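Local coordinates for protein nucleocapsid (Crimean-congo hemorrhagic fever virus, PDB 4AKL) that probably binds both single- and double-stranded RNA, helps to package the viral genome, and cuts double-stranded DNA without sequence specificity, at residues E6-D11 / S84-V89; E79-S84 / G393-A398; H409-L414 / S451-H456; K432-Q437 / D447-E452. All coordinates share one frame; numbering follows the deposited sequence. Where two conformers were deposited one is given.

Contact 1. Residues E6-D11 / S84-V89; sequences EVNSKD and SSTGIV
Thr86 lays its hydroxyl over the backbone between Glu6 and Val7, with OG1 3.5 Å from Glu6 CA. OG1 sits in the crowded position between its own backbone N and carbonyl carbon (chi1 50°), where it accepts a weak hydrogen bond of 3.4 Å from Val7 N; Ile5 O is a second, also weak, partner. One residue on, Gly87 N donates to Val7 O at 3.1 Å, in the plane of that carbonyl, with a C=O...donor angle of 155°. Gly87 carries no side chain, and its CA comes within 4.3 Å of Asn8 CA. Asn8 crosses Thr86 obliquely and brings OD1 to 3.7 Å from Thr86 OG1. Val7 CB meets Ser85 CB at 3.9 Å, and the valine side chain continues to Met13 and Trp16 of helix 10-24. Ser85 is the N-cap of helix 86-98: its OG is hydrogen-bonded mainly to Trp82 O and accepts a weak capping bond of 3.4 Å from Ile88 N. Residues 6-8 thus run across the start of that helix. Gly87 N belongs to the first turn, so Val7 O of the N-terminal segment satisfies an N-H that the helix itself cannot.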
loop_
_atom_site.group_PDB
_atom_site.type_symbol
_atom_site.label_atom_id
_atom_site.label_comp_id
_atom_site.label_asym_id
_atom_site.label_seq_id
_atom_site.Cartn_x
_atom_site.Cartn_y
_atom_site.Cartn_z
ATOM N N GLU A 6 23.196 -8.649 -12.677
ATOM C CA GLU A 6 23.680 -7.536 -13.487
ATOM C C GLU A 6 22.740 -7.344 -14.653
ATOM O O GLU A 6 22.931 -7.925 -15.734
ATOM C CB GLU A 6 25.102 -7.788 -14.007
ATOM C CG GLU A 6 26.163 -7.948 -12.925
ATOM C CD GLU A 6 27.580 -8.056 -13.508
ATOM O OE1 GLU A 6 27.713 -8.283 -14.751
ATOM O OE2 GLU A 6 28.560 -7.910 -12.727
ATOM N N VAL A 7 21.742 -6.515 -14.408
ATOM C CA VAL A 7 20.646 -6.293 -15.286
ATOM C C VAL A 7 20.366 -4.830 -15.194
ATOM O O VAL A 7 20.088 -4.321 -14.099
ATOM C CB VAL A 7 19.398 -7.120 -14.815
ATOM C CG1 VAL A 7 18.149 -6.685 -15.517
ATOM C CG2 VAL A 7 19.627 -8.618 -15.041
ATOM N N ASN A 8 20.445 -4.135 -16.321
ATOM C CA ASN A 8 20.216 -2.681 -16.366
ATOM C C ASN A 8 19.057 -2.302 -17.308
ATOM O O ASN A 8 18.909 -1.122 -17.686
ATOM C CB ASN A 8 21.525 -1.971 -16.804
ATOM C CG ASN A 8 22.743 -2.355 -15.928
ATOM O OD1 ASN A 8 22.902 -1.901 -14.754
ATOM N ND2 ASN A 8 23.598 -3.188 -16.489
ATOM N N SER A 9 18.242 -3.293 -17.701
ATOM C CA SER A 9 17.152 -3.085 -18.688
ATOM C C SER A 9 16.265 -4.320 -18.791
ATOM O O SER A 9 16.637 -5.412 -18.348
ATOM C CB SER A 9 17.716 -2.716 -20.099
ATOM O OG SER A 9 18.415 -3.793 -20.738
ATOM N N LYS A 10 15.087 -4.138 -19.388
ATOM C CA LYS A 10 14.168 -5.241 -19.612
ATOM C C LYS A 10 14.850 -6.361 -20.443
ATOM O O LYS A 10 14.921 -7.488 -19.992
ATOM C CB LYS A 10 12.851 -4.766 -20.282
ATOM C CG LYS A 10 11.777 -5.915 -20.328
ATOM C CD LYS A 10 10.345 -5.458 -20.706
ATOM C CE LYS A 10 9.494 -6.682 -21.212
ATOM N NZ LYS A 10 7.991 -6.591 -20.954
ATOM N N ASP A 11 15.356 -6.043 -21.634
ATOM C CA ASP A 11 16.083 -7.057 -22.463
ATOM C C ASP A 11 17.132 -7.795 -21.654
ATOM O O ASP A 11 17.135 -9.021 -21.635
ATOM C CB ASP A 11 16.741 -6.424 -23.699
ATOM C CG ASP A 11 15.775 -6.281 -24.878
ATOM O OD1 ASP A 11 14.636 -6.827 -24.822
ATOM O OD2 ASP A 11 16.159 -5.620 -25.875
ATOM N N SER A 84 15.628 -6.478 -7.323
ATOM C CA SER A 84 16.906 -6.569 -6.667
ATOM C C SER A 84 18.072 -6.419 -7.650
ATOM O O SER A 84 19.223 -6.638 -7.253
ATOM C CB SER A 84 17.010 -7.934 -6.024
ATOM O OG SER A 84 16.169 -8.056 -4.886
ATOM N N SER A 85 17.774 -6.100 -8.920
ATOM C CA SER A 85 18.789 -5.984 -9.979
ATOM C C SER A 85 19.707 -4.809 -9.773
ATOM O O SER A 85 19.313 -3.806 -9.157
ATOM C CB SER A 85 18.133 -5.876 -11.360
ATOM O OG SER A 85 17.301 -4.749 -11.457
ATOM N N THR A 86 20.945 -4.909 -10.289
ATOM C CA THR A 86 21.889 -3.825 -10.090
ATOM C C THR A 86 21.301 -2.504 -10.540
ATOM O O THR A 86 21.456 -1.471 -9.821
ATOM C CB THR A 86 23.235 -4.048 -10.746
ATOM O OG1 THR A 86 23.058 -4.427 -12.119
ATOM C CG2 THR A 86 24.064 -5.161 -9.919
ATOM N N GLY A 87 20.597 -2.531 -11.676
ATOM C CA GLY A 87 19.991 -1.307 -12.268
ATOM C C GLY A 87 18.907 -0.648 -11.445
ATOM O O GLY A 87 18.895 0.591 -11.243
ATOM N N ILE A 88 17.989 -1.467 -10.952
ATOM C CA ILE A 88 16.882 -0.962 -10.115
ATOM C C ILE A 88 17.381 -0.558 -8.690
ATOM O O ILE A 88 16.983 0.470 -8.154
ATOM C CB ILE A 88 15.741 -1.985 -10.093
ATOM C CG1 ILE A 88 15.140 -2.103 -11.499
ATOM C CG2 ILE A 88 14.711 -1.620 -9.015
ATOM C CD1 ILE A 88 14.398 -0.850 -11.965
ATOM N N VAL A 89 18.256 -1.349 -8.098
ATOM C CA VAL A 89 18.918 -0.931 -6.830
ATOM C C VAL A 89 19.571 0.474 -6.920
ATOM O O VAL A 89 19.356 1.321 -6.019
ATOM C CB VAL A 89 19.902 -2.013 -6.318
ATOM C CG1 VAL A 89 20.863 -1.470 -5.196
ATOM C CG2 VAL A 89 19.103 -3.220 -5.776
#

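Contact 2. Residues E79-S84 / G393-A398; sequences ECAWAS and GTIPVA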
loop_
_atom_site.group_PDB
_atom_site.type_symbol
_atom_site.label_atom_id
_atom_site.label_comp_id
_atom_site.label_asym_id
_atom_site.label_seq_id
_atom_site.Cartn_x
_atom_site.Cartn_y
_atom_site.Cartn_z
ATOM N N GLU A 79 10.233 -11.115 -11.048
ATOM C CA GLU A 79 9.990 -9.776 -10.527
ATOM C C GLU A 79 10.869 -9.487 -9.324
ATOM O O GLU A 79 11.356 -8.355 -9.197
ATOM C CB GLU A 79 8.516 -9.572 -10.214
ATOM C CG GLU A 79 7.655 -9.517 -11.445
ATOM C CD GLU A 79 7.321 -10.890 -12.097
ATOM O OE1 GLU A 79 7.452 -11.939 -11.426
ATOM O OE2 GLU A 79 6.909 -10.891 -13.307
ATOM N N CYS A 80 11.093 -10.505 -8.462
ATOM C CA CYS A 80 12.009 -10.365 -7.319
ATOM C C CYS A 80 13.417 -10.071 -7.838
ATOM O O CYS A 80 14.109 -9.188 -7.315
ATOM C CB CYS A 80 12.011 -11.639 -6.452
ATOM S SG CYS A 80 10.462 -11.948 -5.587
ATOM N N ALA A 81 13.844 -10.791 -8.875
ATOM C CA ALA A 81 15.171 -10.519 -9.452
ATOM C C ALA A 81 15.214 -9.099 -10.023
ATOM O O ALA A 81 16.203 -8.377 -9.845
ATOM C CB ALA A 81 15.528 -11.514 -10.477
ATOM N N TRP A 82 14.160 -8.687 -10.717
ATOM C CA TRP A 82 14.111 -7.323 -11.245
ATOM C C TRP A 82 14.196 -6.258 -10.115
ATOM O O TRP A 82 14.931 -5.267 -10.235
ATOM C CB TRP A 82 12.835 -7.141 -12.069
ATOM C CG TRP A 82 12.546 -5.727 -12.567
ATOM C CD1 TRP A 82 11.560 -4.902 -12.118
ATOM C CD2 TRP A 82 13.222 -5.005 -13.615
ATOM N NE1 TRP A 82 11.566 -3.724 -12.799
ATOM C CE2 TRP A 82 12.574 -3.745 -13.732
ATOM C CE3 TRP A 82 14.307 -5.297 -14.470
ATOM C CZ2 TRP A 82 12.990 -2.762 -14.652
ATOM C CZ3 TRP A 82 14.712 -4.336 -15.386
ATOM C CH2 TRP A 82 14.054 -3.083 -15.473
ATOM N N ALA A 83 13.454 -6.485 -9.045
ATOM C CA ALA A 83 13.407 -5.577 -7.890
ATOM C C ALA A 83 14.760 -5.491 -7.140
ATOM O O ALA A 83 14.983 -4.560 -6.427
ATOM C CB ALA A 83 12.251 -5.998 -6.923
ATOM N N SER A 84 15.628 -6.478 -7.323
ATOM C CA SER A 84 16.906 -6.569 -6.667
ATOM C C SER A 84 18.072 -6.419 -7.650
ATOM O O SER A 84 19.223 -6.638 -7.253
ATOM C CB SER A 84 17.010 -7.934 -6.024
ATOM O OG SER A 84 16.169 -8.056 -4.886
ATOM N N GLY A 393 14.873 -10.514 -0.501
ATOM C CA GLY A 393 15.277 -11.691 0.239
ATOM C C GLY A 393 14.876 -13.070 -0.202
ATOM O O GLY A 393 15.262 -14.008 0.449
ATOM N N THR A 394 14.116 -13.208 -1.289
ATOM C CA THR A 394 13.774 -14.539 -1.799
ATOM C C THR A 394 14.897 -15.060 -2.649
ATOM O O THR A 394 15.026 -16.283 -2.853
ATOM C CB THR A 394 12.493 -14.534 -2.606
ATOM O OG1 THR A 394 12.690 -13.820 -3.848
ATOM C CG2 THR A 394 11.325 -13.922 -1.796
ATOM N N ILE A 395 15.703 -14.141 -3.161
ATOM C CA ILE A 395 16.929 -14.448 -3.907
ATOM C C ILE A 395 18.096 -13.672 -3.264
ATOM O O ILE A 395 18.054 -12.452 -3.225
ATOM C CB ILE A 395 16.815 -13.987 -5.377
ATOM C CG1 ILE A 395 15.586 -14.592 -6.119
ATOM C CG2 ILE A 395 18.027 -14.345 -6.096
ATOM C CD1 ILE A 395 15.315 -13.978 -7.533
ATOM N N PRO A 396 19.107 -14.365 -2.729
ATOM C CA PRO A 396 20.291 -13.653 -2.216
ATOM C C PRO A 396 21.170 -13.250 -3.403
ATOM O O PRO A 396 21.678 -14.118 -4.143
ATOM C CB PRO A 396 20.974 -14.682 -1.345
ATOM C CG PRO A 396 20.678 -15.978 -1.965
ATOM C CD PRO A 396 19.306 -15.824 -2.678
ATOM N N VAL A 397 21.333 -11.954 -3.597
ATOM C CA VAL A 397 21.918 -11.471 -4.866
ATOM C C VAL A 397 23.383 -11.816 -5.053
ATOM O O VAL A 397 23.866 -11.839 -6.183
ATOM C CB VAL A 397 21.718 -9.947 -5.064
ATOM C CG1 VAL A 397 20.230 -9.602 -5.100
ATOM C CG2 VAL A 397 22.463 -9.180 -4.024
ATOM N N ALA A 398 24.079 -12.093 -3.953
ATOM C CA ALA A 398 25.479 -12.527 -3.995
ATOM C C ALA A 398 25.649 -13.932 -4.596
ATOM O O ALA A 398 26.678 -14.218 -5.187
ATOM C CB ALA A 398 26.099 -12.481 -2.579
HETATM O O HOH W 1 16.031 -10.891 -4.204
#
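Ser84 OG has three partners: a water (water 1) at 2.9 Å, and the carbonyl oxygens of Cys80 and Cys391, each held only weakly. A hydroxyl has one proton to give, and which of the three receives it is not settled. The water also donates to Ile395 O at 2.7 Å, so it bridges the residue just past the helix to the loop across a buried interface. Ser84 OG lies anti to the carbonyl carbon (chi1 -72°), while its CB packs against Val397 CG1 at 3.7 Å. Cys80 and Ala81 of the last turns of helix 77-83, with Ser84 just beyond its end, form one face in a mainly helical protein with little strand, and the irregular loop that follows helix 385-392 lies along that face. Ile395 reaches in with an extended chain (chi2 171°). Its CD1 is 3.8 Å from both Ala81 N and Ala81 CB, and 4.2 Å from Cys80 CB. Cys80 SG also stands 3.4 Å from Thr394 OG1, which takes the crowded place between its own backbone N and carbonyl carbon. Helix 324-336 holds the loop too, with Ser328 OG hydrogen-bonded to Val397 N and Phe332 packed on Pro396.

Contact 3. Residues H409-L414 / S451-H456; sequences HTKSIL and SEHLLH
Apolar packing centres on Leu454, which projects from helix 450-460 among the side chains of the 3-10 turn 410-414. Its CG lies anti to the carbonyl carbon (chi1 -72°), and the two methyls divide the work. CD1 meets Ile413 CD1 at 3.6 Å, the side chains crossing at about a right angle, and Thr410 CG2 at 3.9 Å. CD2 rests on the aliphatic part of Lys411, 3.8 Å from CG, and lies 4.4 Å from Leu414 CG. Ile430 of helix 425-440 also touches Leu454. Polar contact is confined to one edge of this cluster. Lys411, extended beyond CG, crosses the imidazole of His453 at about a right angle and donates from NZ to NE2 at 3.1 Å. NZ comes to the edge of the ring, tilted 21° out of its plane. NE2 acts as the acceptor, consistent with a neutral His453 in this conformer, one of two deposited. The stronger partner of NZ is Glu387, whose OE2 forms a salt bridge with it; that carboxylate probably keeps the lysine charged. In this mainly helical nucleocapsid fold, the 3-10 segment between helices 385-392 and 425-440 packs on helix 450-460, with Leu454 at the centre.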
loop_
_atom_site.group_PDB
_atom_site.type_symbol
_atom_site.label_atom_id
_atom_site.label_comp_id
_atom_site.label_asym_id
_atom_site.label_seq_id
_atom_site.Cartn_x
_atom_site.Cartn_y
_atom_site.Cartn_z
ATOM N N HIS A 409 8.844 -15.422 2.370
ATOM C CA HIS A 409 8.410 -14.107 2.829
ATOM C C HIS A 409 6.930 -13.948 2.481
ATOM O O HIS A 409 6.502 -14.358 1.405
ATOM C CB HIS A 409 9.297 -13.012 2.249
ATOM C CG HIS A 409 10.726 -13.213 2.583
ATOM N ND1 HIS A 409 11.256 -12.809 3.778
ATOM C CD2 HIS A 409 11.732 -13.847 1.912
ATOM C CE1 HIS A 409 12.530 -13.149 3.831
ATOM N NE2 HIS A 409 12.851 -13.777 2.709
ATOM N N THR A 410 6.177 -13.359 3.414
ATOM C CA THR A 410 4.719 -13.346 3.383
ATOM C C THR A 410 4.111 -13.142 2.005
ATOM O O THR A 410 3.416 -14.008 1.507
ATOM C CB THR A 410 4.147 -12.353 4.436
ATOM O OG1 THR A 410 4.667 -12.717 5.709
ATOM C CG2 THR A 410 2.626 -12.393 4.541
ATOM N N LYS A 411 4.397 -12.011 1.360
ATOM C CA LYS A 411 3.663 -11.665 0.165
ATOM C C LYS A 411 3.955 -12.536 -1.095
ATOM O O LYS A 411 3.330 -12.305 -2.158
ATOM C CB LYS A 411 3.740 -10.154 -0.055
ATOM C CG LYS A 411 2.718 -9.488 0.842
ATOM C CD LYS A 411 2.774 -8.015 0.874
ATOM C CE LYS A 411 1.720 -7.507 1.828
ATOM N NZ LYS A 411 1.887 -6.084 2.031
ATOM N N SER A 412 4.862 -13.526 -0.985
ATOM C CA SER A 412 5.067 -14.455 -2.046
ATOM C C SER A 412 3.805 -15.241 -2.282
ATOM O O SER A 412 3.615 -15.749 -3.375
ATOM C CB SER A 412 6.243 -15.352 -1.818
ATOM O OG SER A 412 7.456 -14.630 -1.890
ATOM N N ILE A 413 2.948 -15.332 -1.248
ATOM C CA ILE A 413 1.598 -15.888 -1.371
ATOM C C ILE A 413 0.782 -15.304 -2.515
ATOM O O ILE A 413 -0.014 -16.020 -3.122
ATOM C CB ILE A 413 0.807 -15.747 0.003
ATOM C CG1 ILE A 413 1.231 -16.833 0.947
ATOM C CG2 ILE A 413 -0.633 -15.971 -0.164
ATOM C CD1 ILE A 413 0.916 -16.547 2.449
ATOM N N LEU A 414 0.962 -14.014 -2.816
ATOM C CA LEU A 414 0.220 -13.359 -3.874
ATOM C C LEU A 414 0.632 -13.857 -5.276
ATOM O O LEU A 414 -0.063 -13.597 -6.230
ATOM C CB LEU A 414 0.417 -11.837 -3.790
ATOM C CG LEU A 414 -0.237 -11.190 -2.579
ATOM C CD1 LEU A 414 0.095 -9.721 -2.539
ATOM C CD2 LEU A 414 -1.758 -11.426 -2.565
ATOM N N SER A 451 -3.109 -12.377 7.363
ATOM C CA SER A 451 -3.898 -13.182 6.408
ATOM C C SER A 451 -5.092 -12.419 5.873
ATOM O O SER A 451 -5.463 -12.609 4.724
ATOM C CB SER A 451 -4.348 -14.492 7.062
ATOM O OG SER A 451 -5.093 -14.202 8.236
ATOM N N GLU A 452 -5.698 -11.561 6.697
ATOM C CA GLU A 452 -6.782 -10.665 6.227
ATOM C C GLU A 452 -6.287 -9.601 5.228
ATOM O O GLU A 452 -6.968 -9.347 4.218
ATOM C CB GLU A 452 -7.514 -9.998 7.392
ATOM C CG GLU A 452 -8.321 -10.991 8.151
ATOM C CD GLU A 452 -9.072 -10.421 9.299
ATOM O OE1 GLU A 452 -9.026 -9.213 9.485
ATOM O OE2 GLU A 452 -9.721 -11.200 10.026
ATOM N N HIS A 453 -5.105 -9.013 5.505
ATOM C CA HIS A 453 -4.425 -8.053 4.611
ATOM C C HIS A 453 -4.184 -8.782 3.271
ATOM O O HIS A 453 -4.434 -8.240 2.203
ATOM C CB HIS A 453 -3.126 -7.615 5.345
ATOM C CG HIS A 453 -2.269 -6.600 4.654
ATOM N ND1 HIS A 453 -2.713 -5.336 4.299
ATOM C CD2 HIS A 453 -0.962 -6.651 4.303
ATOM C CE1 HIS A 453 -1.713 -4.666 3.737
ATOM N NE2 HIS A 453 -0.639 -5.442 3.730
ATOM N N LEU A 454 -3.698 -10.032 3.356
ATOM C CA LEU A 454 -3.461 -10.815 2.146
ATOM C C LEU A 454 -4.759 -11.066 1.340
ATOM O O LEU A 454 -4.753 -10.901 0.154
ATOM C CB LEU A 454 -2.780 -12.135 2.445
ATOM C CG LEU A 454 -1.301 -12.111 2.855
ATOM C CD1 LEU A 454 -0.929 -13.552 3.340
ATOM C CD2 LEU A 454 -0.300 -11.595 1.752
ATOM N N LEU A 455 -5.841 -11.455 1.993
ATOM C CA LEU A 455 -7.132 -11.648 1.306
ATOM C C LEU A 455 -7.637 -10.380 0.625
ATOM O O LEU A 455 -8.118 -10.409 -0.507
ATOM C CB LEU A 455 -8.204 -12.163 2.276
ATOM C CG LEU A 455 -9.596 -12.499 1.681
ATOM C CD1 LEU A 455 -9.498 -13.524 0.584
ATOM C CD2 LEU A 455 -10.583 -12.965 2.767
ATOM N N HIS A 456 -7.527 -9.282 1.341
ATOM C CA HIS A 456 -7.955 -7.973 0.864
ATOM C C HIS A 456 -7.263 -7.675 -0.452
ATOM O O HIS A 456 -7.896 -7.386 -1.437
ATOM C CB HIS A 456 -7.634 -6.918 1.913
ATOM C CG HIS A 456 -8.127 -5.569 1.566
ATOM N ND1 HIS A 456 -9.446 -5.192 1.728
ATOM C CD2 HIS A 456 -7.486 -4.500 1.054
ATOM C CE1 HIS A 456 -9.588 -3.942 1.323
ATOM N NE2 HIS A 456 -8.411 -3.499 0.918
#

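Contact 4. Residues K432-Q437 / D447-E452; sequences KLFEIQ and DIVASE
Gln437 OE1 serves two donors of one residue. Ser451 OG gives it the stronger bond, 2.9 Å, and Ser451 N a weak one, 3.4 Å. The hydroxyl approaches from above the amide plane, 61° out of it. Ser451 OG occupies the crowded position between its backbone N and carbonyl carbon (chi1 57°), which turns it to the glutamine. Gln437, one of two deposited conformers, is extended beyond CG (chi2 -178°), with NE2 3.5 Å from Val449 CG1. Val449 is the N-cap of helix 450-460, so Ser451 N belongs to the first turn, where N-H groups lack an acceptor one turn back, and a side chain of the preceding helix 425-440 supplies one, if weakly. The two helices are consecutive in the chain and pinned together just beyond their short connection. Phe434 has CG anti to its backbone N, and Ser451 OG lies at the ring edge, in its plane, 3.6 Å from Phe434 CB and 3.7 Å from CD1. CE1 comes within 3.5 Å of Glu452 OE2. That oxygen is near Asp172 OD2, a like charge that may favour protonation of one, while Glu452 OE1 makes a long, weak ion pair with Arg176.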
loop_
_atom_site.group_PDB
_atom_site.type_symbol
_atom_site.label_atom_id
_atom_site.label_comp_id
_atom_site.label_asym_id
_atom_site.label_seq_id
_atom_site.Cartn_x
_atom_site.Cartn_y
_atom_site.Cartn_z
ATOM N N LYS A 432 -5.907 -21.115 5.401
ATOM C CA LYS A 432 -5.263 -22.037 6.284
ATOM C C LYS A 432 -4.402 -21.241 7.262
ATOM O O LYS A 432 -4.356 -21.607 8.438
ATOM C CB LYS A 432 -4.465 -23.123 5.558
ATOM C CG LYS A 432 -4.506 -24.489 6.296
ATOM C CD LYS A 432 -5.947 -25.100 6.176
ATOM C CE LYS A 432 -6.023 -26.576 6.184
ATOM N NZ LYS A 432 -6.083 -27.220 7.516
ATOM N N LEU A 433 -3.773 -20.140 6.823
ATOM C CA LEU A 433 -3.009 -19.299 7.768
ATOM C C LEU A 433 -3.898 -18.597 8.797
ATOM O O LEU A 433 -3.511 -18.462 9.973
ATOM C CB LEU A 433 -2.163 -18.259 7.093
ATOM C CG LEU A 433 -0.999 -18.855 6.334
ATOM C CD1 LEU A 433 -0.544 -17.880 5.262
ATOM C CD2 LEU A 433 0.166 -19.240 7.273
ATOM N N PHE A 434 -5.058 -18.146 8.354
ATOM C CA PHE A 434 -6.025 -17.554 9.229
ATOM C C PHE A 434 -6.476 -18.582 10.297
ATOM O O PHE A 434 -6.471 -18.267 11.446
ATOM C CB PHE A 434 -7.241 -17.044 8.428
ATOM C CG PHE A 434 -8.346 -16.465 9.291
ATOM C CD1 PHE A 434 -8.248 -15.172 9.802
ATOM C CD2 PHE A 434 -9.477 -17.188 9.571
ATOM C CE1 PHE A 434 -9.281 -14.646 10.575
ATOM C CE2 PHE A 434 -10.518 -16.643 10.355
ATOM C CZ PHE A 434 -10.401 -15.393 10.848
ATOM N N GLU A 435 -6.828 -19.792 9.882
ATOM C CA GLU A 435 -7.321 -20.812 10.783
ATOM C C GLU A 435 -6.243 -21.124 11.798
ATOM O O GLU A 435 -6.507 -21.229 12.993
ATOM C CB GLU A 435 -7.809 -22.047 10.013
ATOM C CG GLU A 435 -9.119 -21.739 9.176
ATOM C CD GLU A 435 -9.494 -22.824 8.149
ATOM O OE1 GLU A 435 -8.595 -23.535 7.620
ATOM O OE2 GLU A 435 -10.706 -22.971 7.865
ATOM N N ILE A 436 -5.008 -21.222 11.325
ATOM C CA ILE A 436 -3.874 -21.447 12.216
ATOM C C ILE A 436 -3.712 -20.291 13.231
ATOM O O ILE A 436 -3.558 -20.561 14.457
ATOM C CB ILE A 436 -2.587 -21.689 11.432
ATOM C CG1 ILE A 436 -2.665 -22.999 10.668
ATOM C CG2 ILE A 436 -1.366 -21.733 12.349
ATOM C CD1 ILE A 436 -1.602 -23.114 9.625
ATOM N N GLN A 437 -3.743 -19.033 12.769
ATOM C CA GLN A 437 -3.671 -17.866 13.695
ATOM C C GLN A 437 -4.800 -17.946 14.712
ATOM O O GLN A 437 -4.591 -17.657 15.928
ATOM C CB GLN A 437 -3.786 -16.463 13.034
ATOM C CG GLN A 437 -2.862 -16.132 11.853
ATOM C CD GLN A 437 -3.008 -14.673 11.277
ATOM O OE1 GLN A 437 -2.790 -14.389 10.027
ATOM N NE2 GLN A 437 -3.331 -13.740 12.191
ATOM N N ASP A 447 -4.387 -5.672 16.224
ATOM C CA ASP A 447 -4.634 -4.531 15.340
ATOM C C ASP A 447 -4.587 -5.020 13.878
ATOM O O ASP A 447 -5.361 -4.615 13.062
ATOM C CB ASP A 447 -3.572 -3.425 15.536
ATOM C CG ASP A 447 -3.613 -2.784 16.933
ATOM O OD1 ASP A 447 -4.499 -3.166 17.733
ATOM O OD2 ASP A 447 -2.743 -1.900 17.230
ATOM N N ILE A 448 -3.656 -5.909 13.594
ATOM C CA ILE A 448 -3.338 -6.322 12.226
ATOM C C ILE A 448 -3.326 -7.816 12.070
ATOM O O ILE A 448 -2.522 -8.486 12.742
ATOM C CB ILE A 448 -1.915 -5.802 11.839
ATOM C CG1 ILE A 448 -1.907 -4.271 11.704
ATOM C CG2 ILE A 448 -1.369 -6.469 10.502
ATOM C CD1 ILE A 448 -2.970 -3.772 10.827
ATOM N N VAL A 449 -4.188 -8.340 11.190
ATOM C CA VAL A 449 -4.222 -9.783 10.869
ATOM C C VAL A 449 -3.639 -9.928 9.450
ATOM O O VAL A 449 -4.330 -9.614 8.466
ATOM C CB VAL A 449 -5.619 -10.323 10.977
ATOM C CG1 VAL A 449 -5.709 -11.812 10.530
ATOM C CG2 VAL A 449 -6.099 -10.194 12.405
ATOM N N ALA A 450 -2.368 -10.377 9.369
ATOM C CA ALA A 450 -1.665 -10.535 8.076
ATOM C C ALA A 450 -2.478 -11.284 6.992
ATOM O O ALA A 450 -2.519 -10.869 5.866
ATOM C CB ALA A 450 -0.322 -11.269 8.247
ATOM N N SER A 451 -3.109 -12.377 7.363
ATOM C CA SER A 451 -3.898 -13.182 6.408
ATOM C C SER A 451 -5.092 -12.419 5.873
ATOM O O SER A 451 -5.463 -12.609 4.724
ATOM C CB SER A 451 -4.348 -14.492 7.062
ATOM O OG SER A 451 -5.093 -14.202 8.236
ATOM N N GLU A 452 -5.698 -11.561 6.697
ATOM C CA GLU A 452 -6.782 -10.665 6.227
ATOM C C GLU A 452 -6.287 -9.601 5.228
ATOM O O GLU A 452 -6.968 -9.347 4.218
ATOM C CB GLU A 452 -7.514 -9.998 7.392
ATOM C CG GLU A 452 -8.321 -10.991 8.151
ATOM C CD GLU A 452 -9.072 -10.421 9.299
ATOM O OE1 GLU A 452 -9.026 -9.213 9.485
ATOM O OE2 GLU A 452 -9.721 -11.200 10.026
#

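Overall arrangement
From the N terminus, contact 1 closes the first loop as 84-89, the start of helix 86-98, returns to 6-11. Contact 2 opens inside that loop, at 79-84, and closes only at 393-398, so the two cross; they share Ser84, and Trp82 of contact 2 packs on Ser9 and Ile88 of contact 1. Contact 3 follows in series, joining 409-414 to helix 450-460. Contact 4 opens later, in helix 425-440, and ends on the same stretch, sharing Ser451 and Glu452. His409 packs on Gly393 and Thr394, and Ile413 on Leu433, so a chain of touches runs from the N-terminal segment to the C-terminal helices.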